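Local structure of glycerol uptake operon antiterminator regulatory protein (Listeria monocytogenes str. 4b, 3KTS) at residues Pro14-Gln19 against Glu23-Leu28; Met33-Thr38 against Lys48-Gly53; Met95-Lys98 against Leu103-Gln106; Lys118-Ile123 against Gln143-Lys148; Gly157-Glu160 against Gln164-Gln167. The protein probably acts as a transcriptional antiterminator that controls the glycerol uptake operon in response to glycerol 3-phosphate. All coordinates share one frame; numbering follows the deposited sequence.

Contact 1 of 5, residues Pro14-Gln19 against Glu23-Leu28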
# COMPACT_ATOMS: atom_id res chain seq x y z
N PRO A 14 8.85 -2.24 2.19
CA PRO A 14 9.41 -2.67 0.91
C PRO A 14 8.34 -3.12 -0.09
O PRO A 14 7.34 -3.72 0.30
CB PRO A 14 10.31 -3.84 1.29
CG PRO A 14 9.82 -4.31 2.60
CD PRO A 14 9.38 -3.05 3.29
N ALA A 15 8.57 -2.81 -1.36
CA ALA A 15 7.61 -3.11 -2.41
C ALA A 15 8.22 -4.06 -3.43
O ALA A 15 9.15 -3.70 -4.15
CB ALA A 15 7.14 -1.82 -3.08
N ALA A 16 7.68 -5.28 -3.50
CA ALA A 16 8.20 -6.31 -4.38
C ALA A 16 7.54 -6.29 -5.75
O ALA A 16 6.31 -6.34 -5.85
CB ALA A 16 8.03 -7.69 -3.74
N HIS A 17 8.37 -6.22 -6.80
CA HIS A 17 7.93 -6.37 -8.19
C HIS A 17 8.01 -7.82 -8.63
O HIS A 17 7.26 -8.27 -9.50
CB HIS A 17 8.81 -5.54 -9.13
CG HIS A 17 8.59 -4.07 -9.04
ND1 HIS A 17 7.56 -3.43 -9.69
CD2 HIS A 17 9.28 -3.10 -8.39
CE1 HIS A 17 7.62 -2.13 -9.44
NE2 HIS A 17 8.65 -1.91 -8.65
N ASN A 18 8.95 -8.55 -8.02
CA ASN A 18 9.32 -9.90 -8.43
C ASN A 18 8.96 -10.95 -7.40
O ASN A 18 8.56 -10.64 -6.28
CB ASN A 18 10.83 -9.97 -8.69
CG ASN A 18 11.26 -9.11 -9.85
OD1 ASN A 18 11.18 -9.53 -11.01
ND2 ASN A 18 11.75 -7.91 -9.55
N GLN A 19 9.13 -12.21 -7.80
CA GLN A 19 9.16 -13.32 -6.86
C GLN A 19 10.51 -13.28 -6.15
O GLN A 19 10.60 -13.56 -4.95
CB GLN A 19 8.97 -14.63 -7.62
CG GLN A 19 7.91 -15.55 -7.04
CD GLN A 19 8.45 -16.65 -6.13
OE1 GLN A 19 8.14 -17.83 -6.32
NE2 GLN A 19 9.25 -16.27 -5.14
N GLU A 23 12.13 -12.66 -1.92
CA GLU A 23 13.21 -13.43 -1.30
C GLU A 23 14.21 -12.49 -0.64
O GLU A 23 14.67 -12.76 0.46
CB GLU A 23 13.91 -14.31 -2.34
CG GLU A 23 13.77 -15.80 -2.08
CD GLU A 23 12.33 -16.28 -2.15
OE1 GLU A 23 11.75 -16.56 -1.08
OE2 GLU A 23 11.79 -16.38 -3.27
N LYS A 24 14.51 -11.40 -1.34
CA LYS A 24 15.39 -10.35 -0.82
C LYS A 24 14.86 -9.77 0.48
O LYS A 24 15.61 -9.59 1.44
CB LYS A 24 15.57 -9.24 -1.86
CG LYS A 24 16.28 -9.64 -3.16
CD LYS A 24 17.79 -9.51 -3.06
CE LYS A 24 18.47 -9.83 -4.38
NZ LYS A 24 19.95 -9.80 -4.27
N ILE A 25 13.55 -9.52 0.54
CA ILE A 25 12.94 -8.88 1.71
C ILE A 25 12.54 -9.86 2.81
O ILE A 25 12.12 -9.45 3.89
CB ILE A 25 11.76 -7.92 1.36
CG1 ILE A 25 10.53 -8.68 0.88
CG2 ILE A 25 12.20 -6.92 0.33
CD1 ILE A 25 9.48 -7.78 0.21
N LEU A 26 12.68 -11.15 2.54
CA LEU A 26 12.36 -12.18 3.53
C LEU A 26 13.48 -12.27 4.57
O LEU A 26 13.29 -12.82 5.65
CB LEU A 26 12.11 -13.53 2.85
CG LEU A 26 10.76 -14.23 3.06
CD1 LEU A 26 9.57 -13.31 2.76
CD2 LEU A 26 10.68 -15.47 2.19
N GLU A 27 14.64 -11.70 4.23
CA GLU A 27 15.80 -11.67 5.11
C GLU A 27 15.92 -10.33 5.83
O GLU A 27 17.02 -9.91 6.19
CB GLU A 27 17.07 -11.92 4.30
CG GLU A 27 17.03 -13.12 3.37
CD GLU A 27 18.08 -13.06 2.27
OE1 GLU A 27 18.81 -12.05 2.18
OE2 GLU A 27 18.17 -14.03 1.48
N LEU A 28 14.79 -9.66 6.05
CA LEU A 28 14.80 -8.32 6.63
C LEU A 28 13.95 -8.18 7.89
O LEU A 28 12.98 -8.91 8.08
CB LEU A 28 14.38 -7.28 5.59
CG LEU A 28 15.45 -6.44 4.90
CD1 LEU A 28 16.48 -7.26 4.13
CD2 LEU A 28 14.78 -5.45 3.96

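Contact 2 of 5, residues Met33-Thr38 against Lys48-Gly53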
# COMPACT_ATOMS: atom_id res chain seq x y z
N MET A 33 5.19 -5.93 4.17
CA MET A 33 5.69 -5.85 2.80
C MET A 33 4.57 -5.51 1.81
O MET A 33 3.38 -5.67 2.12
CB MET A 33 6.38 -7.15 2.38
CG MET A 33 5.43 -8.28 2.03
SD MET A 33 6.11 -9.34 0.74
CE MET A 33 7.19 -10.40 1.70
N VAL A 34 4.95 -5.05 0.62
CA VAL A 34 3.98 -4.74 -0.43
C VAL A 34 4.25 -5.56 -1.68
O VAL A 34 5.39 -5.64 -2.15
CB VAL A 34 3.99 -3.25 -0.79
CG1 VAL A 34 3.22 -3.00 -2.07
CG2 VAL A 34 3.42 -2.42 0.35
N MET A 35 3.20 -6.17 -2.22
CA MET A 35 3.33 -7.00 -3.42
C MET A 35 2.65 -6.35 -4.62
O MET A 35 1.44 -6.16 -4.63
CB MET A 35 2.74 -8.39 -3.17
CG MET A 35 3.63 -9.54 -3.63
SD MET A 35 2.95 -11.16 -3.21
CE MET A 35 3.58 -11.37 -1.55
N LEU A 36 3.45 -6.01 -5.62
CA LEU A 36 3.04 -5.02 -6.62
C LEU A 36 2.38 -5.69 -7.82
O LEU A 36 1.16 -5.59 -8.00
CB LEU A 36 4.24 -4.20 -7.08
CG LEU A 36 4.52 -2.91 -6.30
CD1 LEU A 36 5.96 -2.45 -6.50
CD2 LEU A 36 3.54 -1.82 -6.70
N GLU A 37 3.18 -6.37 -8.63
CA GLU A 37 2.66 -7.17 -9.73
C GLU A 37 2.68 -8.66 -9.38
O GLU A 37 3.67 -9.17 -8.86
CB GLU A 37 3.46 -6.92 -11.01
CG GLU A 37 2.85 -7.54 -12.25
CD GLU A 37 3.80 -7.53 -13.43
OE1 GLU A 37 3.40 -7.97 -14.53
OE2 GLU A 37 4.96 -7.09 -13.26
N THR A 38 1.58 -9.34 -9.68
CA THR A 38 1.44 -10.75 -9.31
C THR A 38 0.71 -11.53 -10.40
O THR A 38 0.20 -10.95 -11.37
CB THR A 38 0.68 -10.91 -7.98
OG1 THR A 38 -0.52 -10.12 -8.01
CG2 THR A 38 1.55 -10.47 -6.82
N LYS A 48 0.96 -17.11 1.22
CA LYS A 48 1.19 -18.04 2.33
C LYS A 48 2.67 -18.26 2.60
O LYS A 48 3.05 -18.45 3.76
CB LYS A 48 0.45 -19.37 2.12
CG LYS A 48 -1.08 -19.24 2.12
CD LYS A 48 -1.61 -18.60 3.40
CE LYS A 48 -2.90 -17.82 3.15
NZ LYS A 48 -4.07 -18.70 2.91
N TYR A 49 3.49 -18.21 1.56
CA TYR A 49 4.94 -18.33 1.70
C TYR A 49 5.56 -17.09 2.34
O TYR A 49 6.57 -17.19 3.04
CB TYR A 49 5.63 -18.64 0.37
CG TYR A 49 7.09 -19.01 0.52
CD1 TYR A 49 7.46 -20.26 1.03
CD2 TYR A 49 8.10 -18.11 0.16
CE1 TYR A 49 8.80 -20.60 1.17
CE2 TYR A 49 9.44 -18.45 0.31
CZ TYR A 49 9.78 -19.69 0.81
OH TYR A 49 11.11 -20.03 0.95
N ALA A 50 4.96 -15.93 2.10
CA ALA A 50 5.44 -14.69 2.70
C ALA A 50 4.98 -14.59 4.15
O ALA A 50 5.70 -14.07 5.00
CB ALA A 50 4.98 -13.50 1.90
N GLN A 51 3.78 -15.10 4.42
CA GLN A 51 3.25 -15.14 5.78
C GLN A 51 3.91 -16.23 6.63
O GLN A 51 3.91 -16.14 7.86
CB GLN A 51 1.73 -15.32 5.76
CG GLN A 51 0.97 -14.08 5.33
CD GLN A 51 -0.46 -14.37 4.95
OE1 GLN A 51 -0.77 -15.42 4.38
NE2 GLN A 51 -1.36 -13.45 5.27
N ALA A 52 4.48 -17.24 5.98
CA ALA A 52 5.26 -18.28 6.66
C ALA A 52 6.60 -17.74 7.18
O ALA A 52 7.15 -18.27 8.14
CB ALA A 52 5.49 -19.47 5.74
N GLY A 53 7.10 -16.68 6.54
CA GLY A 53 8.35 -16.04 6.96
C GLY A 53 8.14 -14.86 7.90
O GLY A 53 9.01 -13.99 8.01

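Contact 3 of 5, residues Met95-Lys98 against Leu103-Gln106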
# COMPACT_ATOMS: atom_id res chain seq x y z
N MET A 95 -14.61 -0.43 -0.48
CA MET A 95 -15.89 -0.71 0.18
C MET A 95 -16.04 -2.20 0.49
O MET A 95 -16.41 -2.56 1.60
CB MET A 95 -17.07 -0.22 -0.68
CG MET A 95 -17.11 1.29 -0.88
SD MET A 95 -18.60 2.02 -1.61
CE MET A 95 -18.85 1.08 -3.12
N LYS A 96 -15.71 -3.04 -0.49
CA LYS A 96 -15.82 -4.48 -0.34
C LYS A 96 -14.85 -5.04 0.70
O LYS A 96 -15.24 -5.90 1.51
CB LYS A 96 -15.61 -5.19 -1.68
CG LYS A 96 -16.20 -6.60 -1.72
CD LYS A 96 -17.72 -6.56 -1.75
CE LYS A 96 -18.31 -7.87 -1.29
NZ LYS A 96 -19.70 -8.06 -1.77
N ALA A 97 -13.61 -4.56 0.69
CA ALA A 97 -12.59 -5.03 1.63
C ALA A 97 -12.98 -4.71 3.07
O ALA A 97 -12.74 -5.51 3.98
CB ALA A 97 -11.24 -4.44 1.31
N LYS A 98 -13.61 -3.56 3.25
CA LYS A 98 -14.11 -3.14 4.55
C LYS A 98 -15.24 -4.03 5.08
O LYS A 98 -15.40 -4.16 6.29
CB LYS A 98 -14.55 -1.68 4.51
CG LYS A 98 -13.39 -0.69 4.69
CD LYS A 98 -13.84 0.74 4.45
CE LYS A 98 -14.69 1.27 5.59
NZ LYS A 98 -15.35 2.54 5.19
N LEU A 103 -7.81 -4.60 5.86
CA LEU A 103 -7.11 -3.33 5.85
C LEU A 103 -7.16 -2.81 4.42
O LEU A 103 -6.42 -3.28 3.55
CB LEU A 103 -5.65 -3.53 6.29
CG LEU A 103 -4.86 -2.53 7.14
CD1 LEU A 103 -3.42 -2.51 6.66
CD2 LEU A 103 -5.42 -1.12 7.11
N ALA A 104 -8.07 -1.87 4.18
CA ALA A 104 -8.24 -1.29 2.85
C ALA A 104 -7.50 0.04 2.74
O ALA A 104 -7.90 1.04 3.35
CB ALA A 104 -9.70 -1.12 2.54
N ILE A 105 -6.41 0.04 1.97
CA ILE A 105 -5.69 1.28 1.68
C ILE A 105 -5.95 1.76 0.24
O ILE A 105 -5.85 0.98 -0.71
CB ILE A 105 -4.17 1.23 2.11
CG1 ILE A 105 -3.24 1.77 1.02
CG2 ILE A 105 -3.75 -0.19 2.62
CD1 ILE A 105 -1.78 1.72 1.41
N GLN A 106 -6.33 3.03 0.09
CA GLN A 106 -6.71 3.58 -1.21
C GLN A 106 -5.58 4.33 -1.89
O GLN A 106 -4.98 5.24 -1.32
CB GLN A 106 -7.92 4.50 -1.08
CG GLN A 106 -8.59 4.82 -2.42
CD GLN A 106 -9.52 6.01 -2.35
OE1 GLN A 106 -9.55 6.84 -3.26
NE2 GLN A 106 -10.27 6.12 -1.27

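Contact 4 of 5, residues Lys118-Ile123 against Gln143-Lys148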
# COMPACT_ATOMS: atom_id res chain seq x y z
N LYS A 118 -11.24 14.89 -7.40
CA LYS A 118 -12.03 13.68 -7.57
C LYS A 118 -11.61 12.62 -6.56
O LYS A 118 -12.44 11.86 -6.07
CB LYS A 118 -11.90 13.14 -9.00
CG LYS A 118 -12.56 14.05 -10.04
CD LYS A 118 -12.28 13.62 -11.46
CE LYS A 118 -12.88 14.61 -12.44
NZ LYS A 118 -12.75 14.14 -13.85
N GLY A 119 -10.32 12.62 -6.25
CA GLY A 119 -9.73 11.66 -5.33
C GLY A 119 -10.09 11.90 -3.88
O GLY A 119 -10.35 10.95 -3.15
N VAL A 120 -10.11 13.17 -3.47
CA VAL A 120 -10.54 13.52 -2.11
C VAL A 120 -12.03 13.26 -1.93
O VAL A 120 -12.47 12.87 -0.85
CB VAL A 120 -10.16 14.98 -1.68
CG1 VAL A 120 -8.66 15.18 -1.67
CG2 VAL A 120 -10.85 16.04 -2.54
N ALA A 121 -12.80 13.43 -3.00
CA ALA A 121 -14.22 13.14 -3.01
C ALA A 121 -14.46 11.63 -2.87
O ALA A 121 -15.40 11.21 -2.20
CB ALA A 121 -14.88 13.68 -4.28
N LEU A 122 -13.58 10.83 -3.48
CA LEU A 122 -13.68 9.36 -3.41
C LEU A 122 -13.30 8.85 -2.03
O LEU A 122 -13.96 7.96 -1.49
CB LEU A 122 -12.82 8.69 -4.49
CG LEU A 122 -13.02 7.18 -4.72
CD1 LEU A 122 -14.51 6.82 -4.88
CD2 LEU A 122 -12.24 6.70 -5.92
N ILE A 123 -12.23 9.42 -1.47
CA ILE A 123 -11.79 9.15 -0.09
C ILE A 123 -12.91 9.46 0.90
O ILE A 123 -13.17 8.67 1.82
CB ILE A 123 -10.52 9.98 0.25
CG1 ILE A 123 -9.30 9.38 -0.45
CG2 ILE A 123 -10.26 10.01 1.75
CD1 ILE A 123 -8.14 10.34 -0.56
N GLN A 143 1.47 16.90 3.14
CA GLN A 143 1.10 17.80 4.23
C GLN A 143 -0.34 18.31 4.09
O GLN A 143 -1.14 18.18 5.02
CB GLN A 143 2.09 18.96 4.33
CG GLN A 143 1.97 19.79 5.60
CD GLN A 143 3.24 20.55 5.94
OE1 GLN A 143 3.88 21.13 5.07
NE2 GLN A 143 3.61 20.54 7.22
N LYS A 144 -0.66 18.88 2.92
CA LYS A 144 -2.00 19.37 2.59
C LYS A 144 -3.07 18.30 2.78
O LYS A 144 -4.16 18.58 3.29
CB LYS A 144 -2.08 19.86 1.14
CG LYS A 144 -1.60 21.29 0.88
CD LYS A 144 -1.70 21.61 -0.62
CE LYS A 144 -0.95 22.88 -0.99
NZ LYS A 144 -1.75 24.11 -0.75
N MET A 145 -2.75 17.07 2.37
CA MET A 145 -3.73 15.99 2.38
C MET A 145 -4.03 15.53 3.80
O MET A 145 -5.18 15.28 4.15
CB MET A 145 -3.22 14.81 1.54
CG MET A 145 -3.85 14.72 0.16
SD MET A 145 -5.13 13.45 0.06
CE MET A 145 -6.37 14.13 1.14
N THR A 146 -2.98 15.42 4.61
CA THR A 146 -3.12 14.91 5.97
C THR A 146 -3.95 15.85 6.84
O THR A 146 -4.67 15.41 7.73
CB THR A 146 -1.75 14.69 6.64
OG1 THR A 146 -0.86 15.75 6.25
CG2 THR A 146 -1.15 13.36 6.21
N GLN A 147 -3.84 17.15 6.56
CA GLN A 147 -4.52 18.16 7.36
C GLN A 147 -5.96 18.35 6.90
O GLN A 147 -6.62 19.31 7.29
CB GLN A 147 -3.76 19.49 7.30
CG GLN A 147 -2.66 19.63 8.33
CD GLN A 147 -1.63 20.68 7.96
OE1 GLN A 147 -1.98 21.78 7.54
NE2 GLN A 147 -0.36 20.33 8.10
N LYS A 148 -6.44 17.43 6.07
CA LYS A 148 -7.76 17.56 5.46
C LYS A 148 -8.80 16.77 6.23
O LYS A 148 -9.80 17.32 6.69
CB LYS A 148 -7.71 17.09 4.00
CG LYS A 148 -7.55 18.22 3.00
CD LYS A 148 -8.88 18.90 2.71
CE LYS A 148 -8.84 20.37 3.08
NZ LYS A 148 -9.94 21.14 2.42

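Contact 5 of 5, residues Gly157-Glu160 against Gln164-Gln167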
# COMPACT_ATOMS: atom_id res chain seq x y z
N GLY A 157 6.53 5.95 -4.27
CA GLY A 157 6.88 6.37 -5.62
C GLY A 157 8.03 7.35 -5.65
O GLY A 157 7.98 8.41 -5.02
N LEU A 158 9.08 6.96 -6.37
CA LEU A 158 10.23 7.82 -6.68
C LEU A 158 11.13 8.22 -5.50
O LEU A 158 11.96 9.13 -5.64
CB LEU A 158 9.80 9.06 -7.48
CG LEU A 158 9.10 8.82 -8.81
CD1 LEU A 158 8.71 10.15 -9.45
CD2 LEU A 158 9.98 8.00 -9.75
N ILE A 159 10.98 7.55 -4.36
CA ILE A 159 11.86 7.83 -3.22
C ILE A 159 13.21 7.14 -3.38
O ILE A 159 13.31 5.91 -3.26
CB ILE A 159 11.24 7.45 -1.85
CG1 ILE A 159 9.87 8.09 -1.63
CG2 ILE A 159 12.15 7.91 -0.74
CD1 ILE A 159 8.74 7.16 -1.87
N GLU A 160 14.23 7.95 -3.65
CA GLU A 160 15.61 7.49 -3.83
C GLU A 160 16.45 7.58 -2.55
O GLU A 160 17.28 6.71 -2.29
CB GLU A 160 16.31 8.31 -4.93
CG GLU A 160 15.78 8.14 -6.35
CD GLU A 160 16.50 9.04 -7.36
OE1 GLU A 160 16.78 10.22 -7.03
OE2 GLU A 160 16.78 8.59 -8.49
N GLN A 164 14.53 12.15 1.48
CA GLN A 164 13.18 12.13 0.95
C GLN A 164 12.20 11.37 1.84
O GLN A 164 11.05 11.80 2.01
CB GLN A 164 13.18 11.55 -0.46
CG GLN A 164 13.81 12.46 -1.50
CD GLN A 164 14.10 11.73 -2.79
OE1 GLN A 164 14.38 10.53 -2.80
NE2 GLN A 164 14.04 12.46 -3.91
N VAL A 165 12.66 10.25 2.41
CA VAL A 165 11.87 9.47 3.37
C VAL A 165 11.53 10.34 4.57
O VAL A 165 10.37 10.44 4.96
CB VAL A 165 12.60 8.19 3.85
CG1 VAL A 165 11.82 7.51 4.97
CG2 VAL A 165 12.78 7.21 2.71
N ASN A 166 12.56 10.97 5.13
CA ASN A 166 12.41 11.84 6.29
C ASN A 166 11.50 13.04 6.06
O ASN A 166 10.66 13.32 6.90
CB ASN A 166 13.78 12.34 6.72
CG ASN A 166 14.60 11.26 7.37
OD1 ASN A 166 14.07 10.24 7.82
ND2 ASN A 166 15.91 11.49 7.45
N GLN A 167 11.68 13.71 4.92
CA GLN A 167 10.90 14.89 4.54
C GLN A 167 9.41 14.60 4.44
O GLN A 167 8.59 15.39 4.91
CB GLN A 167 11.39 15.45 3.20
CG GLN A 167 12.62 16.34 3.28
CD GLN A 167 13.23 16.65 1.92
OE1 GLN A 167 13.78 17.72 1.71
NE2 GLN A 167 13.13 15.69 0.99

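Contact 1 of 5, residues Pro14-Gln19 against Glu23-Leu28
Ile25 reaches Pro14 and Ala16 through its torsions: chi1 of 71° sets CG1 in the crowded position between the backbone N and the carbonyl carbon, and chi2 of -166° stretches CD1 away from it. The two branches divide the strand unequally. CG2, beside the backbone N, meets Pro14 alone and lies against the pyrrolidine ring, 3.7 Å from Pro14 CB, while Ile25 CD1 stands between Pro14 CB and Ala16 CB, 4.2 Å from each. The Pro14 and Ile25 side chains cross obliquely, with CG2 nearest the CB-CG edge of the ring. Pro14 and Ala16 both point at the helix, as alternate strand residues do, whereas Ala15 between them points away. A beta-branched side chain suits this place because it spreads over two small neighbours, and Trp184 covers both Pro14 and Ile25 from the C-terminal end of the chain.

At the outer edge, Gln19 and Glu23 run side by side and point the same way. Both chains bend at chi2, which brings Gln19 NE2 to 3.2 Å from Glu23 OE2, with the amide and carboxylate planes 66° apart. In the loop before the helix, Asn18 ND2 is hydrogen-bonded to Asp21 OD2, and His17 NE2 is hydrogen-bonded to Ser179.

Strand 12-16 thus receives the inner face of helix 20-25 before the chain returns in parallel as strand 32-39, which is the beta-alpha-beta unit repeated round a TIM barrel.

Contact 2 of 5, residues Met33-Thr38 against Lys48-Gly53
Met33 approaches Ala50 with its thioether end. Its CB points from the strand toward helix 43-52 and lies beside Ile25 of helix 20-25. Next comes CG, set between the backbone N and the carbonyl carbon (chi1 77°) and still 5.2 Å from Ala50 CB. The chain then bends at chi2 and chi3. Met33 SD passes 4.0 Å from Met35 CE, so the two methionine ends lie against each other, and the tip, Met33 CE, closes on Ala50 CB at 3.8 Å while also lying near Leu26. Met35 supplies a second methyl: its CE stands 4.3 Å from Ala50 CB. One alanine methyl is therefore approached by two flexible methionine tips. Small Ala50 suits the helix face because the long side chains come from the strand and span the 8.8 Å between the CA atoms of Met33 and Ala50; methionine can bend to follow the surface it meets. No hydrogen bond joins the two segments.

Ala50 and Met35 also share Val57 of strand 56-60, so the contact sits inside the unit strand 32-39, helix 43-52, strand 56-60. Ile25 and Met22 of helix 20-25 border it from the preceding unit.

Contact 3 of 5, residues Met95-Lys98 against Leu103-Gln106
Where Ala97 meets Ala104, the nearby flat groups are peptides, and none of them stacks: a methyl stands out from each backbone, and the two methyls fill the interval. The flat side chain in this region is the carboxamide of Gln106, which lies further along the strand. Ile123 is placed obliquely over one of its faces and Leu122 toward the other, both from helix 113-126. Near the beginning of the strand, Ala104 N is hydrogen-bonded to Asp129 OD2.

The setting is a beta-alpha-beta unit of the TIM barrel, in which helix 91-99 packs on strand 103-109, which follows it after a short connection. Both alanines point at the other segment, and Ala97 CB touches Ala104 CB at 3.9 Å. Because each residue adds just one methyl, the backbones can come near, with the CA atoms of Ala97 and Ala104 5.9 Å apart. Alanine suits both places because a lone methyl fills a gap this narrow.

Lys98 borders the pair. The aliphatic part of the side chain runs past the Ala104 methyl, Lys98 CG lying 4.3 Å from Ala104 CB. Beyond CD the chain bends (chi3 73°) and carries its ammonium group to the carbonyl oxygens of Val126 and Gln127, at the end of helix 113-126. A lysine suits such a margin, having an apolar stem for the methyl and a charged tip for the carbonyls. That tip is well clear of the alanines: Lys98 NZ is 7.2 Å from Ala104 CB.

Contact 4 of 5, residues Lys118-Ile123 against Gln143-Lys148
Met145 is laid at a slant across Val120, so that its end, rather than its stem, makes the touch. Its CB leaves the helix neither directly toward nor away from helix 113-126; bends at chi2 (-103°) and chi3 (67°) then turn the thioether into the interface. The terminal methyl lands on one branch of the valine, Met145 CE lying 3.8 Å from Val120 CG1. The sulfur is a little further back, with Met145 SD 4.3 Å from Val120 CG1. The valine's own rotation selects the branch: CG1 is anti to the carbonyl carbon, whereas Val120 CG2 is directed elsewhere and stays 6.1 Å from Met145 CE.

Ile123, one turn further along the same helix, also points at the partner and presents its CD1 to the sulfur, Ile123 CD1 to Met145 SD being 4.4 Å. Met145 therefore fits beside two residues spaced three apart on helix 113-126, and its unbranched, bendable chain suits that place. The CA atoms of Val120 and Met145 are 8.5 Å apart, a distance bridged by side chains alone.

These helices are neighbours in the outer layer of the TIM barrel, and strand 130-134 lies between them in sequence. The strand meets both: Ile123 rests on Ile131, and Met145 on Leu133. The interface thus has an inner side closed by the sheet, where the buried isoleucine and methionine lie, and an outer side where Val120 is partly exposed. Tyr116, one turn before Val120, packs against Met145 and Lys148.

Contact 5 of 5, residues Gly157-Glu160 against Gln164-Gln167
Gln164 and Ile159 bury the most surface here, and Gln164 does so in two ways, with its stem and with its amide. The side chain leaves the helix with CG anti to the carbonyl carbon (chi1 -71°) and runs on extended, which sends the amide back over the loop that precedes the helix. There its oxygen accepts the peptide N-H of Glu160, the Glu160 N to Gln164 OE1 distance being 2.7 Å. The bond is bent at the hydrogen (139°), though the donor lies fairly in line with the carbonyl, at a C=O...N angle of 156° and only slightly out of its plane. The same oxygen takes the N-H of Thr161, so one glutamine satisfies two successive peptides just before the helix begins. A long amide side chain suits that task.

Ile159 slides past Gln164 in the opposite direction. Its CG2 branch lies 3.8 Å from Gln164 CB and continues to Val165, where Ile159 CG2 meets Val165 CG2 at 3.6 Å, the two side chains crossing at about a right angle. The branched residues make the apolar inner half of the contact, and the amide its outer half.

An unidentified molecule, probably from the crystallisation liquor, is hydrogen-bonded to Leu158 N and comes about 4 Å from the Ile159 side chain, at the C-terminal strand ends where many TIM barrels bind phosphate, so it may mark a pocket. Ile137, in the loop after strand 130-134, covers Leu158 and Gln164. Ile159 and Val165 both rest on Val176, which ties the loop and helix 162-169 to strand 173-178.

In the fold
All five contacts follow one another along the chain without overlapping, as expected for a TIM barrel built from successive beta-alpha units. Contacts 1 and 2 are neighbours, their centres about 8 Å apart: parallel strands 12-16 and 32-39 pair there, Ala16 N lying 2.7 Å from Val34 O. Contact 3 is on the same sheet, about 23 Å (centre to centre) from contact 1 across the middle of the chain, and touches contact 4. Contact 5, about 19 Å between centres from contact 1, lies beside strand 173-178, which pairs with strand 12-16 and closes the barrel. Four contacts hold an outer helix to a strand or loop adjacent in sequence, while contact 4 joins adjacent helices; together they span much of the barrel's circumference.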